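Lmo0305 protein (Listeria monocytogenes, PDB 3PJ0) belongs to the beta-eliminating lyase family of the PLP-dependent aminotransferase-like clan and carries pyridoxal phosphate as an internal aldimine on a lysine, its precise role being unassigned. Local coordinates at residues G26-T29 against E30-N34; Q76-A79 against L80-A84; D129-K132 against S133-E136; L174-G178 against A179-E183; D301-G304 against A305-T308. All coordinates share one frame; numbering follows the deposited sequence.

Interaction 1 of 5, residues G26-T29 against E30-N34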
loop_
_atom_site.group_PDB
_atom_site.type_symbol
_atom_site.label_atom_id
_atom_site.label_comp_id
_atom_site.label_asym_id
_atom_site.label_seq_id
_atom_site.Cartn_x
_atom_site.Cartn_y
_atom_site.Cartn_z
ATOM N N GLY A 26 1.310 3.150 -19.473
ATOM C CA GLY A 26 1.315 4.516 -20.056
ATOM C C GLY A 26 0.676 5.581 -19.170
ATOM O O GLY A 26 1.025 6.755 -19.251
ATOM N N VAL A 27 -0.245 5.184 -18.289
ATOM C CA VAL A 27 -0.862 6.139 -17.378
ATOM C C VAL A 27 0.225 6.701 -16.439
ATOM O O VAL A 27 0.283 7.905 -16.147
ATOM C CB VAL A 27 -1.976 5.481 -16.570
ATOM C CG1 VAL A 27 -2.520 6.443 -15.469
ATOM C CG2 VAL A 27 -3.121 4.978 -17.514
ATOM N N LEU A 28 1.110 5.821 -15.988
ATOM C CA LEU A 28 2.224 6.209 -15.107
ATOM C C LEU A 28 3.319 6.964 -15.871
ATOM O O LEU A 28 3.811 8.000 -15.422
ATOM C CB LEU A 28 2.813 4.959 -14.423
ATOM C CG LEU A 28 4.001 5.177 -13.442
ATOM C CD1 LEU A 28 3.699 6.257 -12.388
ATOM C CD2 LEU A 28 4.414 3.877 -12.811
ATOM N N THR A 29 3.730 6.441 -17.017
ATOM C CA THR A 29 4.811 7.096 -17.778
ATOM C C THR A 29 4.383 8.526 -18.176
ATOM O O THR A 29 5.193 9.458 -18.089
ATOM C CB THR A 29 5.294 6.259 -18.989
ATOM O OG1 THR A 29 4.239 6.111 -19.925
ATOM C CG2 THR A 29 5.818 4.871 -18.553
ATOM N N GLU A 30 3.112 8.719 -18.532
ATOM C CA GLU A 30 2.628 10.086 -18.847
ATOM C C GLU A 30 2.793 11.009 -17.632
ATOM O O GLU A 30 3.257 12.162 -17.757
ATOM C CB GLU A 30 1.161 10.128 -19.358
ATOM C CG GLU A 30 0.657 11.601 -19.571
ATOM C CD GLU A 30 -0.790 11.722 -20.051
ATOM O OE1 GLU A 30 -1.300 10.759 -20.674
ATOM O OE2 GLU A 30 -1.409 12.795 -19.826
ATOM N N ALA A 31 2.434 10.506 -16.449
ATOM C CA ALA A 31 2.548 11.302 -15.235
ATOM C C ALA A 31 3.994 11.680 -14.913
ATOM O O ALA A 31 4.225 12.711 -14.278
ATOM C CB ALA A 31 1.918 10.558 -14.017
ATOM N N LEU A 32 4.947 10.861 -15.332
ATOM C CA LEU A 32 6.368 11.109 -15.025
ATOM C C LEU A 32 7.083 11.980 -16.052
ATOM O O LEU A 32 8.255 12.290 -15.880
ATOM C CB LEU A 32 7.127 9.805 -14.878
ATOM C CG LEU A 32 6.705 8.918 -13.709
ATOM C CD1 LEU A 32 7.558 7.624 -13.740
ATOM C CD2 LEU A 32 6.841 9.676 -12.403
ATOM N N GLN A 33 6.377 12.399 -17.105
ATOM C CA GLN A 33 7.033 13.164 -18.173
ATOM C C GLN A 33 7.700 14.420 -17.670
ATOM O O GLN A 33 8.816 14.733 -18.096
ATOM C CB GLN A 33 6.041 13.499 -19.302
ATOM C CG GLN A 33 5.674 12.244 -20.107
ATOM C CD GLN A 33 4.737 12.500 -21.246
ATOM O OE1 GLN A 33 3.921 13.421 -21.210
ATOM N NE2 GLN A 33 4.803 11.612 -22.272
ATOM N N ASN A 34 6.999 15.164 -16.814
ATOM C CA ASN A 34 7.535 16.448 -16.328
ATOM C C ASN A 34 8.329 16.377 -15.022
ATOM O O ASN A 34 8.721 17.410 -14.489
ATOM C CB ASN A 34 6.423 17.506 -16.196
ATOM C CG ASN A 34 5.463 17.223 -15.031
ATOM O OD1 ASN A 34 5.501 16.166 -14.434
ATOM N ND2 ASN A 34 4.582 18.191 -14.724
HETATM O O HOH W 1 -0.878 7.825 -20.980
#
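Glu30 meets Gly26 one turn back on helix 25-31, directly through its backbone N and, by way of a water, from its carboxylate. Among the backbone bonds, Glu30 N donates to Gly26 O at 3.0 Å. The next bond in the series, Ala31 N to Val27 O, is long and weak at 3.4 Å. Leu32 N bonds Leu28 O at 3.1 Å and, more weakly, Thr29 O.

A water adds a polar link on this turn. It donates to Glu30 OE1 at 3.0 Å and, weakly, to Gly26 O. The Glu30 chain reaches it because CG lies anti to the backbone N (chi1 176°) and the rest is extended, while OE2 is bonded to Tyr251 OH on helix 243-256.

Apolar contact is limited to Leu28 and Leu32, where CD1 of Leu28 stands 4.2 Å from Leu32 CG. Both leucines also face the second subunit: Leu28 packs on Tyr243 of that subunit and Leu32 on its Leu28, and Thr29 OG1 bonds its Asp37.

Gly26 O thus accepts an amide bond and a weak bond from the water, and the two Glu30 oxygens have separate partners. The chemistry implies a short helix whose backbone bonds become uneven along the turn, and whose side chains are held both by helix 243-256 of its own chain and by the second subunit at the dimer interface.

Interaction 2 of 5, residues Q76-A79 against L80-A84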
loop_
_atom_site.group_PDB
_atom_site.type_symbol
_atom_site.label_atom_id
_atom_site.label_comp_id
_atom_site.label_asym_id
_atom_site.label_seq_id
_atom_site.Cartn_x
_atom_site.Cartn_y
_atom_site.Cartn_z
ATOM N N GLN A 76 -10.112 4.632 6.026
ATOM C CA GLN A 76 -11.442 4.809 6.653
ATOM C C GLN A 76 -11.658 3.931 7.888
ATOM O O GLN A 76 -12.237 4.401 8.855
ATOM C CB GLN A 76 -12.551 4.662 5.640
ATOM C CG GLN A 76 -12.515 5.746 4.600
ATOM C CD GLN A 76 -13.862 5.943 3.950
ATOM O OE1 GLN A 76 -14.497 6.993 4.117
ATOM N NE2 GLN A 76 -14.342 4.914 3.250
ATOM N N GLN A 77 -11.186 2.678 7.854
ATOM C CA GLN A 77 -11.222 1.831 9.067
ATOM C C GLN A 77 -10.476 2.551 10.213
ATOM O O GLN A 77 -10.910 2.545 11.381
ATOM C CB GLN A 77 -10.522 0.521 8.802
ATOM C CG GLN A 77 -11.238 -0.428 7.904
ATOM C CD GLN A 77 -10.399 -1.666 7.742
ATOM O OE1 GLN A 77 -9.713 -2.075 8.694
ATOM N NE2 GLN A 77 -10.452 -2.291 6.546
ATOM N N ILE A 78 -9.324 3.136 9.870
ATOM C CA ILE A 78 -8.518 3.907 10.825
ATOM C C ILE A 78 -9.257 5.144 11.343
ATOM O O ILE A 78 -9.256 5.400 12.562
ATOM C CB ILE A 78 -7.139 4.299 10.205
ATOM C CG1 ILE A 78 -6.300 3.045 10.040
ATOM C CG2 ILE A 78 -6.375 5.370 11.062
ATOM C CD1 ILE A 78 -5.009 3.257 9.177
ATOM N N ALA A 79 -9.932 5.886 10.460
ATOM C CA ALA A 79 -10.658 7.081 10.878
ATOM C C ALA A 79 -11.704 6.704 11.934
ATOM O O ALA A 79 -11.792 7.351 12.985
ATOM C CB ALA A 79 -11.329 7.804 9.641
ATOM N N LEU A 80 -12.492 5.664 11.654
ATOM C CA LEU A 80 -13.575 5.236 12.555
ATOM C C LEU A 80 -13.024 4.729 13.901
ATOM O O LEU A 80 -13.631 5.014 14.964
ATOM C CB LEU A 80 -14.487 4.189 11.873
ATOM C CG LEU A 80 -15.184 4.661 10.567
ATOM C CD1 LEU A 80 -16.076 3.620 9.970
ATOM C CD2 LEU A 80 -15.948 6.010 10.805
ATOM N N ARG A 81 -11.894 4.024 13.878
ATOM C CA ARG A 81 -11.235 3.615 15.146
ATOM C C ARG A 81 -10.790 4.807 16.012
ATOM O O ARG A 81 -10.974 4.812 17.231
ATOM C CB ARG A 81 -10.054 2.659 14.886
ATOM C CG ARG A 81 -9.280 2.237 16.175
ATOM C CD ARG A 81 -10.148 1.554 17.211
ATOM N NE ARG A 81 -9.354 1.306 18.409
ATOM C CZ ARG A 81 -8.598 0.228 18.615
ATOM N NH1 ARG A 81 -8.573 -0.778 17.745
ATOM N NH2 ARG A 81 -7.868 0.158 19.727
ATOM N N ILE A 82 -10.191 5.820 15.389
ATOM C CA ILE A 82 -9.775 6.987 16.124
ATOM C C ILE A 82 -10.990 7.632 16.809
ATOM O O ILE A 82 -10.934 7.925 18.012
ATOM C CB ILE A 82 -9.063 7.989 15.216
ATOM C CG1 ILE A 82 -7.765 7.383 14.696
ATOM C CG2 ILE A 82 -8.769 9.342 15.943
ATOM C CD1 ILE A 82 -7.099 8.157 13.525
ATOM N N TRP A 83 -12.095 7.830 16.077
ATOM C CA TRP A 83 -13.288 8.431 16.692
ATOM C C TRP A 83 -13.898 7.503 17.756
ATOM O O TRP A 83 -14.369 7.983 18.753
ATOM C CB TRP A 83 -14.323 8.866 15.657
ATOM C CG TRP A 83 -13.853 9.942 14.722
ATOM C CD1 TRP A 83 -13.891 9.904 13.369
ATOM C CD2 TRP A 83 -13.208 11.173 15.066
ATOM N NE1 TRP A 83 -13.344 11.032 12.841
ATOM C CE2 TRP A 83 -12.903 11.830 13.858
ATOM C CE3 TRP A 83 -12.865 11.794 16.282
ATOM C CZ2 TRP A 83 -12.284 13.082 13.819
ATOM C CZ3 TRP A 83 -12.225 13.037 16.242
ATOM C CH2 TRP A 83 -11.954 13.666 15.025
ATOM N N ALA A 84 -13.848 6.179 17.558
ATOM C CA ALA A 84 -14.355 5.238 18.568
ATOM C C ALA A 84 -13.562 5.371 19.879
ATOM O O ALA A 84 -14.147 5.370 20.992
ATOM C CB ALA A 84 -14.308 3.794 18.043
#
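Ile78 and Ile82 touch one turn apart on helix 72-87, and this pair supplies the apolar part of the contact. CG2 of Ile78 lies 3.8 Å from CD1 of Ile82, the two chains running at a slant to each other. Ile78 CG2 is anti to the backbone N (chi1 -69° for CG1), which turns that methyl along the helix toward the next turn.

Four backbone bonds in succession are regular: Leu80 N to Gln76 O, Arg81 N to Gln77 O, Ile82 N to Ile78 O and Trp83 N to Ala79 O, all 3.0 to 3.1 Å. Beside two of these carbonyls lie side-chain carbons, with Leu80 CG 3.4 Å from Gln76 O and Trp83 CD1 3.3 Å from Ala79 O, the indole standing oblique to that oxygen.

Arg81 forms a salt bridge with Asp85 within the same helix, whereas other polar bonds leave it: Gln76 reaches strand 173-178, Arg81 also bonds Gln112, and Trp83 NE1 bonds Ser201 while its ring stacks with Phe224.

With every touching residue buried, the chemistry implies a helix whose backbone is bonded within itself here, while Gln76, Arg81 and Trp83 bond to neighbouring elements as well.

Interaction 3 of 5, residues D129-K132 against S133-E136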
loop_
_atom_site.group_PDB
_atom_site.type_symbol
_atom_site.label_atom_id
_atom_site.label_comp_id
_atom_site.label_asym_id
_atom_site.label_seq_id
_atom_site.Cartn_x
_atom_site.Cartn_y
_atom_site.Cartn_z
ATOM N N ASP A 129 -33.773 10.969 10.017
ATOM C CA ASP A 129 -34.740 10.160 10.762
ATOM C C ASP A 129 -34.147 8.787 11.136
ATOM O O ASP A 129 -34.427 8.241 12.207
ATOM C CB ASP A 129 -36.041 9.945 9.959
ATOM C CG ASP A 129 -36.734 11.256 9.550
ATOM O OD1 ASP A 129 -37.863 11.483 10.039
ATOM O OD2 ASP A 129 -36.173 12.055 8.753
ATOM N N ASP A 130 -33.333 8.225 10.254
ATOM C CA ASP A 130 -32.691 6.928 10.529
ATOM C C ASP A 130 -31.699 7.057 11.670
ATOM O O ASP A 130 -31.610 6.168 12.530
ATOM C CB ASP A 130 -31.959 6.407 9.300
ATOM C CG ASP A 130 -32.899 6.091 8.163
ATOM O OD1 ASP A 130 -33.993 5.541 8.414
ATOM O OD2 ASP A 130 -32.535 6.412 7.014
ATOM N N ILE A 131 -30.940 8.156 11.666
ATOM C CA ILE A 131 -29.972 8.442 12.707
ATOM C C ILE A 131 -30.679 8.639 14.062
ATOM O O ILE A 131 -30.246 8.091 15.090
ATOM C CB ILE A 131 -29.110 9.681 12.363
ATOM C CG1 ILE A 131 -28.285 9.440 11.099
ATOM C CG2 ILE A 131 -28.183 9.989 13.511
ATOM C CD1 ILE A 131 -27.667 10.732 10.517
ATOM N N LYS A 132 -31.758 9.418 14.048
ATOM C CA LYS A 132 -32.587 9.671 15.238
ATOM C C LYS A 132 -33.214 8.395 15.784
ATOM O O LYS A 132 -33.452 8.313 16.986
ATOM C CB LYS A 132 -33.684 10.718 14.936
ATOM C CG LYS A 132 -33.165 12.149 14.825
ATOM C CD LYS A 132 -34.304 13.175 14.560
ATOM C CE LYS A 132 -33.791 14.622 14.559
ATOM N NZ LYS A 132 -34.912 15.602 14.390
ATOM N N SER A 133 -33.445 7.405 14.927
ATOM C CA SER A 133 -34.039 6.119 15.311
ATOM C C SER A 133 -33.033 5.072 15.807
ATOM O O SER A 133 -33.433 3.949 16.121
ATOM C CB SER A 133 -34.801 5.517 14.118
ATOM O OG SER A 133 -35.815 6.389 13.660
ATOM N N LEU A 134 -31.740 5.403 15.835
ATOM C CA LEU A 134 -30.734 4.453 16.350
ATOM C C LEU A 134 -31.094 4.047 17.768
ATOM O O LEU A 134 -31.460 4.889 18.589
ATOM C CB LEU A 134 -29.317 5.049 16.311
ATOM C CG LEU A 134 -28.633 5.162 14.937
ATOM C CD1 LEU A 134 -27.424 6.061 15.020
ATOM C CD2 LEU A 134 -28.219 3.792 14.408
ATOM N N ARG A 135 -31.020 2.754 18.039
ATOM C CA ARG A 135 -31.382 2.203 19.359
ATOM C C ARG A 135 -30.275 2.213 20.414
ATOM O O ARG A 135 -30.501 1.805 21.567
ATOM C CB ARG A 135 -31.979 0.812 19.198
ATOM C CG ARG A 135 -33.482 0.849 18.976
ATOM C CD ARG A 135 -34.055 -0.418 18.357
ATOM N NE ARG A 135 -33.986 -0.409 16.886
ATOM C CZ ARG A 135 -32.971 -0.861 16.156
ATOM N NH1 ARG A 135 -31.882 -1.365 16.733
ATOM N NH2 ARG A 135 -33.036 -0.798 14.830
ATOM N N GLU A 136 -29.089 2.661 20.013
ATOM C CA GLU A 136 -27.992 2.869 20.932
ATOM C C GLU A 136 -27.099 3.965 20.377
ATOM O O GLU A 136 -27.107 4.233 19.162
ATOM C CB GLU A 136 -27.182 1.586 21.174
ATOM C CG GLU A 136 -26.657 0.952 19.919
ATOM C CD GLU A 136 -25.990 -0.373 20.193
ATOM O OE1 GLU A 136 -25.078 -0.401 21.039
ATOM O OE2 GLU A 136 -26.400 -1.380 19.574
#
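Ser133 folds back on Asp129 just past the end of helix 128-132, and its side chain can be followed outward from the backbone. CB lies 3.3 Å from Asp129 O and 3.6 Å from Asp130 O, beside two carbonyls of the preceding turn. OG, anti to the carbonyl carbon and beside the backbone N (chi1 -58°), is swung back toward that turn. There it donates to Asp129 O at 2.7 Å, the donor tilted 28° from the carbonyl plane. The same oxygen also receives Ser133 N, but that bond is weak, with an N-H...O angle of 131°, and a second weak bond runs from Ser133 N to Asp130 O. The hydroxyl therefore reinforces an amide bond that is poorly aligned as the helix comes to its close.

One residue on, Leu134 N donates to Ile131 O at 3.2 Å. The bond is straight at the hydrogen, yet the donor stands well above the carbonyl plane. The leucine side chain leans over this same carbonyl, with CG 3.3 Å from Ile131 O, and its CD1 approaches Ile131 CG2 at 4.3 Å. Both side chains rest on Leu119; Ile131 continues onto Ile163 and Tyr166 of helix 157-170, and Leu134 onto Leu117 of strand 115-118. Asp130 OD2 bonds Thr127 N toward the start of the helix.

The arrangement is that of a helix C-terminal end: a serine after the last helical residue returns both its hydroxyl and its N to the carbonyl four residues back, where helix 128-132 gives way to the loop before strand 140-144.

Interaction 4 of 5, residues L174-G178 against A179-E183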
loop_
_atom_site.group_PDB
_atom_site.type_symbol
_atom_site.label_atom_id
_atom_site.label_comp_id
_atom_site.label_asym_id
_atom_site.label_seq_id
_atom_site.Cartn_x
_atom_site.Cartn_y
_atom_site.Cartn_z
ATOM N N LEU A 174 -18.617 13.025 12.575
ATOM C CA LEU A 174 -19.176 12.841 11.237
ATOM C C LEU A 174 -17.991 12.701 10.300
ATOM O O LEU A 174 -17.113 13.580 10.278
ATOM C CB LEU A 174 -20.070 14.028 10.832
ATOM C CG LEU A 174 -21.072 13.790 9.673
ATOM C CD1 LEU A 174 -22.127 12.745 10.022
ATOM C CD2 LEU A 174 -21.751 15.117 9.218
ATOM N N HIS A 175 -17.956 11.578 9.567
ATOM C CA HIS A 175 -16.889 11.231 8.635
ATOM C C HIS A 175 -17.405 11.132 7.204
ATOM O O HIS A 175 -18.418 10.458 6.949
ATOM C CB HIS A 175 -16.238 9.862 8.987
ATOM C CG HIS A 175 -15.228 9.427 7.967
ATOM N ND1 HIS A 175 -13.953 9.950 7.930
ATOM C CD2 HIS A 175 -15.318 8.562 6.923
ATOM C CE1 HIS A 175 -13.298 9.417 6.915
ATOM N NE2 HIS A 175 -14.107 8.588 6.272
ATOM N N LEU A 176 -16.692 11.778 6.272
ATOM C CA LEU A 176 -17.048 11.765 4.858
ATOM C C LEU A 176 -16.279 10.751 4.038
ATOM O O LEU A 176 -15.058 10.822 3.966
ATOM C CB LEU A 176 -16.829 13.162 4.230
ATOM C CG LEU A 176 -17.006 13.317 2.702
ATOM C CD1 LEU A 176 -18.409 12.862 2.293
ATOM C CD2 LEU A 176 -16.751 14.762 2.244
ATOM N N ASP A 177 -16.999 9.763 3.491
ATOM C CA ASP A 177 -16.458 8.876 2.493
ATOM C C ASP A 177 -16.606 9.702 1.216
ATOM O O ASP A 177 -17.667 9.758 0.594
ATOM C CB ASP A 177 -17.176 7.501 2.402
ATOM C CG ASP A 177 -16.559 6.602 1.335
ATOM O OD1 ASP A 177 -15.940 7.147 0.396
ATOM O OD2 ASP A 177 -16.655 5.357 1.454
ATOM N N GLY A 178 -15.529 10.386 0.872
ATOM C CA GLY A 178 -15.467 11.253 -0.266
ATOM C C GLY A 178 -14.691 10.650 -1.414
ATOM O O GLY A 178 -14.001 11.375 -2.150
ATOM N N ALA A 179 -14.819 9.333 -1.594
ATOM C CA ALA A 179 -14.201 8.644 -2.709
ATOM C C ALA A 179 -14.522 9.364 -4.032
ATOM O O ALA A 179 -13.681 9.417 -4.953
ATOM C CB ALA A 179 -14.704 7.196 -2.774
ATOM N N ARG A 180 -15.748 9.888 -4.124
ATOM C CA ARG A 180 -16.227 10.619 -5.318
ATOM C C ARG A 180 -16.609 12.056 -4.985
ATOM O O ARG A 180 -17.545 12.628 -5.549
ATOM C CB ARG A 180 -17.410 9.879 -5.946
ATOM C CG ARG A 180 -17.028 8.515 -6.558
ATOM C CD ARG A 180 -18.231 7.651 -6.967
ATOM N NE ARG A 180 -17.727 6.384 -7.517
ATOM C CZ ARG A 180 -17.312 5.350 -6.787
ATOM N NH1 ARG A 180 -17.373 5.364 -5.453
ATOM N NH2 ARG A 180 -16.843 4.271 -7.391
ATOM N N LEU A 181 -15.886 12.659 -4.039
ATOM C CA LEU A 181 -16.181 14.055 -3.684
ATOM C C LEU A 181 -16.043 15.059 -4.834
ATOM O O LEU A 181 -16.875 15.961 -4.986
ATOM C CB LEU A 181 -15.257 14.529 -2.560
ATOM C CG LEU A 181 -15.412 15.999 -2.135
ATOM C CD1 LEU A 181 -16.833 16.292 -1.547
ATOM C CD2 LEU A 181 -14.299 16.315 -1.126
ATOM N N TRP A 182 -14.982 14.938 -5.603
ATOM C CA TRP A 182 -14.675 15.898 -6.650
ATOM C C TRP A 182 -15.826 15.989 -7.662
ATOM O O TRP A 182 -16.158 17.056 -8.162
ATOM C CB TRP A 182 -13.389 15.516 -7.379
ATOM C CG TRP A 182 -12.238 15.081 -6.455
ATOM C CD1 TRP A 182 -11.688 13.834 -6.404
ATOM C CD2 TRP A 182 -11.529 15.861 -5.482
ATOM N NE1 TRP A 182 -10.667 13.789 -5.490
ATOM C CE2 TRP A 182 -10.558 15.010 -4.892
ATOM C CE3 TRP A 182 -11.618 17.184 -5.040
ATOM C CZ2 TRP A 182 -9.686 15.443 -3.872
ATOM C CZ3 TRP A 182 -10.751 17.611 -4.043
ATOM C CH2 TRP A 182 -9.787 16.739 -3.481
ATOM N N GLU A 183 -16.442 14.842 -7.912
ATOM C CA GLU A 183 -17.520 14.726 -8.875
ATOM C C GLU A 183 -18.837 15.401 -8.486
ATOM O O GLU A 183 -19.690 15.599 -9.366
ATOM C CB GLU A 183 -17.818 13.239 -9.129
ATOM C CG GLU A 183 -16.705 12.432 -9.747
ATOM C CD GLU A 183 -15.758 11.747 -8.777
ATOM O OE1 GLU A 183 -15.221 12.407 -7.876
ATOM O OE2 GLU A 183 -15.500 10.534 -8.984
HETATM O O HOH W 2 -17.895 9.283 -2.139
#
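Asp177 sets its CG anti to the backbone N (chi1 -180°), and the small second torsion turns OD1 forward along the chain to Ala179. Leu176 and Leu181 likewise have CG anti to N, which brings a terminal methyl of each together. OD1 accepts from Ala179 N at 3.2 Å, met nearly along its C-O axis, and also lies 3.4 Å from Ala179 CB. Gly178 O takes Leu181 N at 3.0 Å, with the donor above the carbonyl plane; this closes a type I beta turn from Gly178 to Leu181. The turn comes at the C-terminal side of strand 173-178, in the manner of PLP enzymes of this clan, where an aspartate near a strand end faces the cofactor: here Asp177 OD2 bonds N1, and Arg180 NH1 bonds O3, of the LLP residue at position 208. OD1, engaged by the backbone, helps fix the rotation of the carboxylate that meets the ring nitrogen. A water lies 2.8 Å from Asp177 O and accepts from Arg180 N at 3.0 Å. CD2 of Leu176 meets CD1 of Leu181 at 4.1 Å, the chains crossing at about a right angle and packing against Cys196 of helix 192-196.

Interaction 5 of 5, residues D301-G304 against A305-T308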
loop_
_atom_site.group_PDB
_atom_site.type_symbol
_atom_site.label_atom_id
_atom_site.label_comp_id
_atom_site.label_asym_id
_atom_site.label_seq_id
_atom_site.Cartn_x
_atom_site.Cartn_y
_atom_site.Cartn_z
ATOM N N ASP A 301 -29.731 -11.744 -19.868
ATOM C CA ASP A 301 -29.416 -12.520 -21.074
ATOM C C ASP A 301 -29.924 -11.793 -22.309
ATOM O O ASP A 301 -29.200 -11.638 -23.297
ATOM C CB ASP A 301 -30.042 -13.929 -21.042
ATOM C CG ASP A 301 -29.249 -14.924 -20.205
ATOM O OD1 ASP A 301 -28.094 -14.657 -19.814
ATOM O OD2 ASP A 301 -29.808 -16.008 -19.946
ATOM N N GLU A 302 -31.171 -11.342 -22.234
ATOM C CA GLU A 302 -31.815 -10.608 -23.325
ATOM C C GLU A 302 -31.135 -9.275 -23.668
ATOM O O GLU A 302 -30.944 -8.951 -24.840
ATOM C CB GLU A 302 -33.301 -10.375 -23.002
ATOM C CG GLU A 302 -34.173 -11.658 -23.083
ATOM C CD GLU A 302 -35.619 -11.420 -22.637
ATOM O OE1 GLU A 302 -35.841 -10.602 -21.715
ATOM O OE2 GLU A 302 -36.533 -12.029 -23.201
ATOM N N ILE A 303 -30.813 -8.489 -22.657
ATOM C CA ILE A 303 -30.166 -7.189 -22.879
ATOM C C ILE A 303 -28.710 -7.357 -23.320
ATOM O O ILE A 303 -28.214 -6.599 -24.153
ATOM C CB ILE A 303 -30.283 -6.259 -21.632
ATOM C CG1 ILE A 303 -31.758 -5.968 -21.324
ATOM C CG2 ILE A 303 -29.482 -4.972 -21.842
ATOM C CD1 ILE A 303 -32.536 -5.427 -22.495
ATOM N N GLY A 304 -28.025 -8.357 -22.787
ATOM C CA GLY A 304 -26.647 -8.614 -23.180
ATOM C C GLY A 304 -26.512 -8.846 -24.680
ATOM O O GLY A 304 -25.560 -8.355 -25.306
ATOM N N ALA A 305 -27.446 -9.611 -25.247
ATOM C CA ALA A 305 -27.478 -9.900 -26.683
ATOM C C ALA A 305 -27.634 -8.622 -27.484
ATOM O O ALA A 305 -26.964 -8.419 -28.512
ATOM C CB ALA A 305 -28.628 -10.898 -27.030
ATOM N N ILE A 306 -28.517 -7.755 -27.007
ATOM C CA ILE A 306 -28.746 -6.460 -27.657
ATOM C C ILE A 306 -27.486 -5.582 -27.563
ATOM O O ILE A 306 -27.014 -5.054 -28.560
ATOM C CB ILE A 306 -29.962 -5.739 -27.026
ATOM C CG1 ILE A 306 -31.251 -6.509 -27.392
ATOM C CG2 ILE A 306 -30.032 -4.293 -27.499
ATOM C CD1 ILE A 306 -32.528 -6.022 -26.660
ATOM N N LEU A 307 -26.920 -5.466 -26.380
ATOM C CA LEU A 307 -25.742 -4.626 -26.200
ATOM C C LEU A 307 -24.556 -5.151 -27.024
ATOM O O LEU A 307 -23.814 -4.378 -27.604
ATOM C CB LEU A 307 -25.375 -4.495 -24.722
ATOM C CG LEU A 307 -26.361 -3.793 -23.773
ATOM C CD1 LEU A 307 -25.710 -3.610 -22.398
ATOM C CD2 LEU A 307 -26.867 -2.426 -24.319
ATOM N N THR A 308 -24.395 -6.471 -27.101
ATOM C CA THR A 308 -23.330 -7.062 -27.921
ATOM C C THR A 308 -23.473 -6.675 -29.382
ATOM O O THR A 308 -22.501 -6.259 -30.022
ATOM C CB THR A 308 -23.351 -8.608 -27.802
ATOM O OG1 THR A 308 -23.097 -8.957 -26.443
ATOM C CG2 THR A 308 -22.303 -9.279 -28.699
#
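Helix 300-314 carries this contact over two of its turns, with Thr308 doubling back on Gly304. Thr308 N donates to Gly304 O at 2.9 Å and its hydroxyl OG1 donates to the same oxygen at 2.8 Å. The two donors come from opposite faces of the carbonyl plane, OG1 standing 36° out of it. Thr308 OG1 is anti to its own carbonyl carbon and beside the backbone N (chi1 -62°), which points the hydroxyl back down the helix. Its CB lies 3.3 Å from the same oxygen.

The remaining backbone bonds are uneven. Leu307 N to Ile303 O is short at 2.8 Å and nearly straight, whereas Ala305 N to Asp301 O and Ile306 N to Glu302 O are weak.

Apolar contact gathers round Ile303. Its CG2 lies 3.9 Å from Leu307 CG, the two chains inclined to each other, and its CD1 approaches CD1 of Ile306 at 4.2 Å. On the buried side Ile303 and Leu307 share Leu322 of a loop, and Leu307 and Thr308 both touch Leu6 of helix 2-11. Glu302 N bonds Ser299 OG at the helix start.

The hydroxyl bond to the carbonyl four residues back is usual for threonine within a helix. Buried Ile303 and Leu307, set against exposed Asp301, Glu302 and Ala305, are the separate mark of an amphipathic helix.

Interactions 2 and 4 are both buried, interaction 4 near the centre of the chain, and they touch directly: Gln76 OE1 lies 2.7 Å from His175 NE2, and Gln76 NE2 3.0 Å from Asp177 OD2, so helix 72-87 meets strand 173-178 through probable hydrogen bonds near the cofactor. Interaction 3 is at the surface, while interactions 1 and 5 are partly buried; interaction 1 adjoins the second subunit, whereas interaction 5 touches no other chain of the assembly. Hydroxyls that return to a helix carbonyl mark interactions 3 and 5, centred about 43 Å apart, whereas a carboxylate does the local work in interaction 4 and a water bridges in both 1 and 4.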